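Long-range contacts in carboxylesterase (Uncultured bacterium, PDB 5GMX), which hydrolyses carboxylic esters as a family VIII carboxylesterase with a beta-lactamase-type fold, and also cleaves oxyimino cephalosporins: residues G122-R127 with S236-C241; G155-Y160 with K310-G315. All coordinates share one frame; numbering follows the deposited sequence.

Contact 1. Residues G122-R127 with S236-C241; sequences GICGPR and SDALYC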
loop_
_atom_site.group_PDB
_atom_site.type_symbol
_atom_site.label_atom_id
_atom_site.label_comp_id
_atom_site.label_asym_id
_atom_site.label_seq_id
_atom_site.Cartn_x
_atom_site.Cartn_y
_atom_site.Cartn_z
ATOM N N GLY A 122 5.630 -18.329 2.277
ATOM C CA GLY A 122 6.518 -18.675 3.371
ATOM C C GLY A 122 7.907 -18.070 3.312
ATOM O O GLY A 122 8.812 -18.532 3.997
ATOM N N ILE A 123 8.104 -17.043 2.498
ATOM C CA ILE A 123 9.402 -16.370 2.483
ATOM C C ILE A 123 9.247 -14.960 3.038
ATOM O O ILE A 123 9.532 -13.957 2.367
ATOM C CB ILE A 123 10.022 -16.344 1.078
ATOM C CG1 ILE A 123 8.975 -15.986 0.032
ATOM C CG2 ILE A 123 10.603 -17.712 0.727
ATOM C CD1 ILE A 123 9.553 -15.873 -1.355
ATOM N N CYS A 124 8.779 -14.912 4.281
ATOM C CA CYS A 124 8.306 -13.687 4.915
ATOM C C CYS A 124 9.387 -12.604 5.034
ATOM O O CYS A 124 9.077 -11.411 5.140
ATOM C CB CYS A 124 7.721 -14.026 6.287
ATOM S SG CYS A 124 6.678 -15.545 6.281
ATOM N N GLY A 125 10.646 -13.030 5.007
ATOM C CA GLY A 125 11.781 -12.123 5.037
ATOM C C GLY A 125 13.048 -12.881 4.671
ATOM O O GLY A 125 13.054 -14.112 4.676
ATOM N N PRO A 126 14.132 -12.158 4.354
ATOM C CA PRO A 126 15.388 -12.817 3.964
ATOM C C PRO A 126 15.965 -13.597 5.134
ATOM O O PRO A 126 15.913 -13.108 6.255
ATOM C CB PRO A 126 16.307 -11.648 3.580
ATOM C CG PRO A 126 15.382 -10.457 3.412
ATOM C CD PRO A 126 14.255 -10.691 4.355
ATOM N N ARG A 127 16.501 -14.784 4.885
ATOM C CA ARG A 127 17.037 -15.586 5.974
ATOM C C ARG A 127 18.320 -14.974 6.531
ATOM O O ARG A 127 18.575 -15.021 7.734
ATOM C CB ARG A 127 17.291 -17.017 5.510
ATOM C CG ARG A 127 16.076 -17.908 5.635
ATOM C CD ARG A 127 16.366 -19.347 5.222
ATOM N NE ARG A 127 15.125 -20.113 5.190
ATOM C CZ ARG A 127 14.561 -20.658 6.264
ATOM N NH1 ARG A 127 15.133 -20.516 7.454
ATOM N NH2 ARG A 127 13.420 -21.332 6.154
ATOM N N SER A 236 9.835 -16.792 16.237
ATOM C CA SER A 236 10.076 -17.780 15.195
ATOM C C SER A 236 11.011 -17.222 14.126
ATOM O O SER A 236 11.187 -16.009 14.019
ATOM C CB SER A 236 8.760 -18.213 14.547
ATOM O OG SER A 236 8.192 -17.137 13.811
ATOM N N ASP A 237 11.604 -18.112 13.335
ATOM C CA ASP A 237 12.478 -17.695 12.238
ATOM C C ASP A 237 11.757 -16.693 11.318
ATOM O O ASP A 237 12.335 -15.696 10.908
ATOM C CB ASP A 237 12.934 -18.911 11.422
ATOM C CG ASP A 237 14.081 -19.697 12.080
ATOM O OD1 ASP A 237 14.549 -19.341 13.186
ATOM O OD2 ASP A 237 14.502 -20.706 11.477
ATOM N N ALA A 238 10.492 -16.966 11.006
ATOM C CA ALA A 238 9.716 -16.116 10.097
ATOM C C ALA A 238 9.532 -14.689 10.628
ATOM O O ALA A 238 9.852 -13.705 9.944
ATOM C CB ALA A 238 8.364 -16.752 9.817
ATOM N N LEU A 239 9.028 -14.578 11.852
ATOM C CA LEU A 239 8.777 -13.272 12.455
ATOM C C LEU A 239 10.081 -12.502 12.608
ATOM O O LEU A 239 10.170 -11.303 12.288
ATOM C CB LEU A 239 8.085 -13.438 13.810
ATOM C CG LEU A 239 7.979 -12.197 14.704
ATOM C CD1 LEU A 239 7.241 -11.071 13.998
ATOM C CD2 LEU A 239 7.321 -12.545 16.038
ATOM N N TYR A 240 11.103 -13.210 13.077
ATOM C CA TYR A 240 12.406 -12.604 13.283
ATOM C C TYR A 240 13.012 -12.077 11.984
ATOM O O TYR A 240 13.525 -10.962 11.946
ATOM C CB TYR A 240 13.370 -13.600 13.939
ATOM C CG TYR A 240 14.760 -13.033 14.057
ATOM C CD1 TYR A 240 15.078 -12.121 15.059
ATOM C CD2 TYR A 240 15.745 -13.380 13.147
ATOM C CE1 TYR A 240 16.349 -11.580 15.155
ATOM C CE2 TYR A 240 17.014 -12.854 13.234
ATOM C CZ TYR A 240 17.317 -11.959 14.238
ATOM O OH TYR A 240 18.594 -11.448 14.303
ATOM N N CYS A 241 12.957 -12.868 10.920
ATOM C CA CYS A 241 13.529 -12.429 9.655
ATOM C C CYS A 241 12.722 -11.285 9.042
ATOM O O CYS A 241 13.282 -10.366 8.446
ATOM C CB CYS A 241 13.621 -13.596 8.674
ATOM S SG CYS A 241 14.913 -14.819 9.106
HETATM O O HOH W 1 13.409 -22.158 9.439
#

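Contact 2. Residues G155-Y160 with K310-G315; sequences GTANGY and KDEVIG. With PMS (phenylmethanesulfonic acid), chain C.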
loop_
_atom_site.group_PDB
_atom_site.type_symbol
_atom_site.label_atom_id
_atom_site.label_comp_id
_atom_site.label_asym_id
_atom_site.label_seq_id
_atom_site.Cartn_x
_atom_site.Cartn_y
_atom_site.Cartn_z
ATOM N N GLY A 155 1.172 -22.347 1.336
ATOM C CA GLY A 155 -0.258 -22.603 1.266
ATOM C C GLY A 155 -0.898 -23.116 2.548
ATOM O O GLY A 155 -2.120 -23.229 2.622
ATOM N N THR A 156 -0.092 -23.403 3.572
ATOM C CA THR A 156 -0.626 -23.966 4.819
ATOM C C THR A 156 -0.703 -22.943 5.945
ATOM O O THR A 156 -1.204 -23.241 7.024
ATOM C CB THR A 156 0.226 -25.159 5.320
ATOM O OG1 THR A 156 1.537 -24.688 5.656
ATOM C CG2 THR A 156 0.351 -26.219 4.245
ATOM N N ALA A 157 -0.192 -21.745 5.687
ATOM C CA ALA A 157 -0.204 -20.656 6.661
ATOM C C ALA A 157 0.046 -19.351 5.931
ATOM O O ALA A 157 0.467 -19.366 4.781
ATOM C CB ALA A 157 0.839 -20.867 7.735
ATOM N N ASN A 158 -0.226 -18.233 6.595
ATOM C CA ASN A 158 0.161 -16.931 6.074
ATOM C C ASN A 158 1.078 -16.237 7.066
ATOM O O ASN A 158 0.887 -16.333 8.279
ATOM C CB ASN A 158 -1.065 -16.064 5.751
ATOM C CG ASN A 158 -2.171 -16.194 6.785
ATOM O OD1 ASN A 158 -2.954 -17.144 6.752
ATOM N ND2 ASN A 158 -2.257 -15.225 7.693
ATOM N N GLY A 159 2.115 -15.602 6.538
ATOM C CA GLY A 159 3.059 -14.853 7.341
ATOM C C GLY A 159 3.402 -13.594 6.568
ATOM O O GLY A 159 4.059 -13.653 5.535
ATOM N N TYR A 160 2.956 -12.455 7.081
ATOM C CA TYR A 160 3.142 -11.159 6.428
ATOM C C TYR A 160 4.557 -10.944 5.889
ATOM O O TYR A 160 5.524 -10.925 6.643
ATOM C CB TYR A 160 2.788 -10.056 7.421
ATOM C CG TYR A 160 2.698 -8.651 6.869
ATOM C CD1 TYR A 160 1.924 -8.363 5.756
ATOM C CD2 TYR A 160 3.340 -7.601 7.508
ATOM C CE1 TYR A 160 1.819 -7.068 5.276
ATOM C CE2 TYR A 160 3.237 -6.301 7.041
ATOM C CZ TYR A 160 2.472 -6.042 5.931
ATOM O OH TYR A 160 2.375 -4.753 5.476
ATOM N N LYS A 310 -4.813 -16.788 11.684
ATOM C CA LYS A 310 -3.857 -16.085 12.528
ATOM C C LYS A 310 -2.539 -15.987 11.780
ATOM O O LYS A 310 -2.005 -16.992 11.298
ATOM C CB LYS A 310 -3.666 -16.790 13.877
ATOM C CG LYS A 310 -2.710 -16.052 14.817
ATOM C CD LYS A 310 -2.953 -16.386 16.280
ATOM C CE LYS A 310 -2.462 -17.787 16.610
ATOM N NZ LYS A 310 -1.017 -17.960 16.279
ATOM N N ASP A 311 -2.030 -14.769 11.655
ATOM C CA ASP A 311 -0.855 -14.536 10.832
ATOM C C ASP A 311 0.433 -14.810 11.594
ATOM O O ASP A 311 0.619 -14.307 12.701
ATOM C CB ASP A 311 -0.865 -13.101 10.299
ATOM C CG ASP A 311 0.144 -12.888 9.192
ATOM O OD1 ASP A 311 1.312 -12.574 9.509
ATOM O OD2 ASP A 311 -0.233 -13.048 8.009
ATOM N N GLU A 312 1.332 -15.575 10.975
ATOM C CA GLU A 312 2.595 -15.979 11.598
ATOM C C GLU A 312 3.497 -14.797 11.951
ATOM O O GLU A 312 4.409 -14.930 12.764
ATOM C CB GLU A 312 3.365 -16.935 10.675
ATOM C CG GLU A 312 2.602 -18.181 10.232
ATOM C CD GLU A 312 2.366 -19.174 11.364
ATOM O OE1 GLU A 312 3.214 -19.250 12.283
ATOM O OE2 GLU A 312 1.337 -19.886 11.333
ATOM N N VAL A 313 3.266 -13.646 11.324
ATOM C CA VAL A 313 4.119 -12.487 11.550
ATOM C C VAL A 313 3.394 -11.398 12.331
ATOM O O VAL A 313 3.938 -10.852 13.287
ATOM C CB VAL A 313 4.649 -11.901 10.213
ATOM C CG1 VAL A 313 5.413 -10.614 10.455
ATOM C CG2 VAL A 313 5.541 -12.913 9.505
ATOM N N ILE A 314 2.164 -11.093 11.927
ATOM C CA ILE A 314 1.396 -10.008 12.537
ATOM C C ILE A 314 0.798 -10.435 13.877
ATOM O O ILE A 314 0.703 -9.638 14.807
ATOM C CB ILE A 314 0.274 -9.520 11.582
ATOM C CG1 ILE A 314 0.889 -8.837 10.354
ATOM C CG2 ILE A 314 -0.692 -8.576 12.293
ATOM C CD1 ILE A 314 -0.094 -8.586 9.230
ATOM N N GLY A 315 0.428 -11.706 13.988
ATOM C CA GLY A 315 -0.000 -12.249 15.263
ATOM C C GLY A 315 -1.499 -12.215 15.496
ATOM O O GLY A 315 -1.967 -12.613 16.562
HETATM C C PMS C . 5.894 -2.066 6.544
HETATM S S PMS C . 4.148 -1.810 6.780
HETATM C C1 PMS C . 6.608 -2.422 7.836
HETATM C C2 PMS C . 7.175 -1.426 8.619
HETATM C C3 PMS C . 7.832 -1.752 9.798
HETATM C C4 PMS C . 7.927 -3.076 10.197
HETATM C C5 PMS C . 7.363 -4.074 9.417
HETATM C C6 PMS C . 6.709 -3.747 8.239
HETATM O O2S PMS C . 3.542 -2.631 7.896
HETATM O O1S PMS C . 3.865 -0.409 7.270
HETATM O O HOH W 2 -1.246 -18.802 9.297
#

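Contact 1. Residues G122-R127 with S236-C241
Arg-127 NH2 is held by two backbone carbonyls, a hydrogen bond to Trp-149 O and a weaker one to Pro-150 O. Its CB points away from helix 237-244, but the chain, extended from CG to NE, brings NH1 back near Asp-237. Arg-127 NH1 and Asp-237 OD2 stay 4.1 Å apart, too far for a salt bridge, and the guanidinium and carboxylate planes stand 86° apart. A water bridges them, in the guanidinium plane, accepting from Arg-127 NH1 and donating to Asp-237 OD2 at 2.7 Å. Asp-237 opens the helix, where a negative charge would suit the helix dipole; Ser-236 is the N-cap, its OG accepting a weak bond from Leu-239 N. This helix packs on the 122-127 loop in the helical part of the beta-lactamase fold. Cys-241 makes the largest single contribution: its CB lies 3.4 Å from Pro-126 O, and its SG, anti to the carbonyl carbon (chi1 -72°), rests 3.9 Å from Arg-127 CA. Gly-125 CA comes within 4.9 Å of Cys-241 CA; a CB here would point at the helix and clash with Cys-241 O. One turn earlier, the small Ala-238 leaves room for Cys-124, whose SG meets Ala-238 CB at 4.1 Å.

Contact 2. Residues G155-Y160 with K310-G315
Ala-157 makes the first touch, its methyl CB lying 3.8 Å from OE2 of Glu-312, whose chain bends at chi2. Asn-158 uses backbone and side chain together. Its N donates to a water that also lies within hydrogen-bonding distance of Lys-310 O, and Asn-158 O accepts a nearly straight bond from Glu-312 N (2.8 Å, 174°). Asn-158 CG sits in the crowded position between N and carbonyl carbon (chi1 40°), and with the amide turned about chi2 its ND2 donates to Asp-311 OD2 at 3.0 Å; the bond lies in the amide plane yet meets the carboxylate from above its plane. At Gly-159, where a CB would be tight against Glu-312 CB, the two segments close in to 4.4 Å between Gly-159 CA and Glu-312 CA. At Tyr-160 the backbone N donates to the syn lone pair of Asp-311 OD1 at 2.9 Å. That oxygen also takes Val-313 N from above the carboxylate plane, an Asx turn, and Ile-314 N on its anti lone pair, an Asx motif. With OD2 also bonded to Trp-320 NE1, the buried carboxylate collects five N-H donors, consistent with its being ionised. The Tyr-160 ring, CG anti to N (chi1 -170°), extends past Ile-314, whose CD1 lies over one face, 4.1 Å from the centroid in a CH-pi contact. Tyr-160 CB packs on Val-313 CB at 3.8 Å. Tyr-160 OH bonds Lys-74 NZ and, weakly, Ser-71 OG, consistent with the place of the tyrosine of the class C YxN motif, and stands 3.4 Å from sulfonate O2S of the bound phenylmethanesulfonic acid.

How the contacts relate
From the N terminus the segments come in the order 122-127, 155-160, 236-241, 310-315, so the two contacts cross instead of nesting. Contact 1 closes a loop of 108 intervening residues by setting the chain after helix 113-117 against the start of helix 237-244. Contact 2 closes one of 149, joining the chain after helix 138-146 to the turn between strands 307-310 and 317-320. Their centres are 11 Å apart and they touch directly: Cys-124 SG lies 3.3 Å from Gly-159 O, and Val-313 also packs on Leu-239. Helix 237-244 is thereby tied to the turn and loop beside the ligand pocket, which contact 2 enters through Tyr-160.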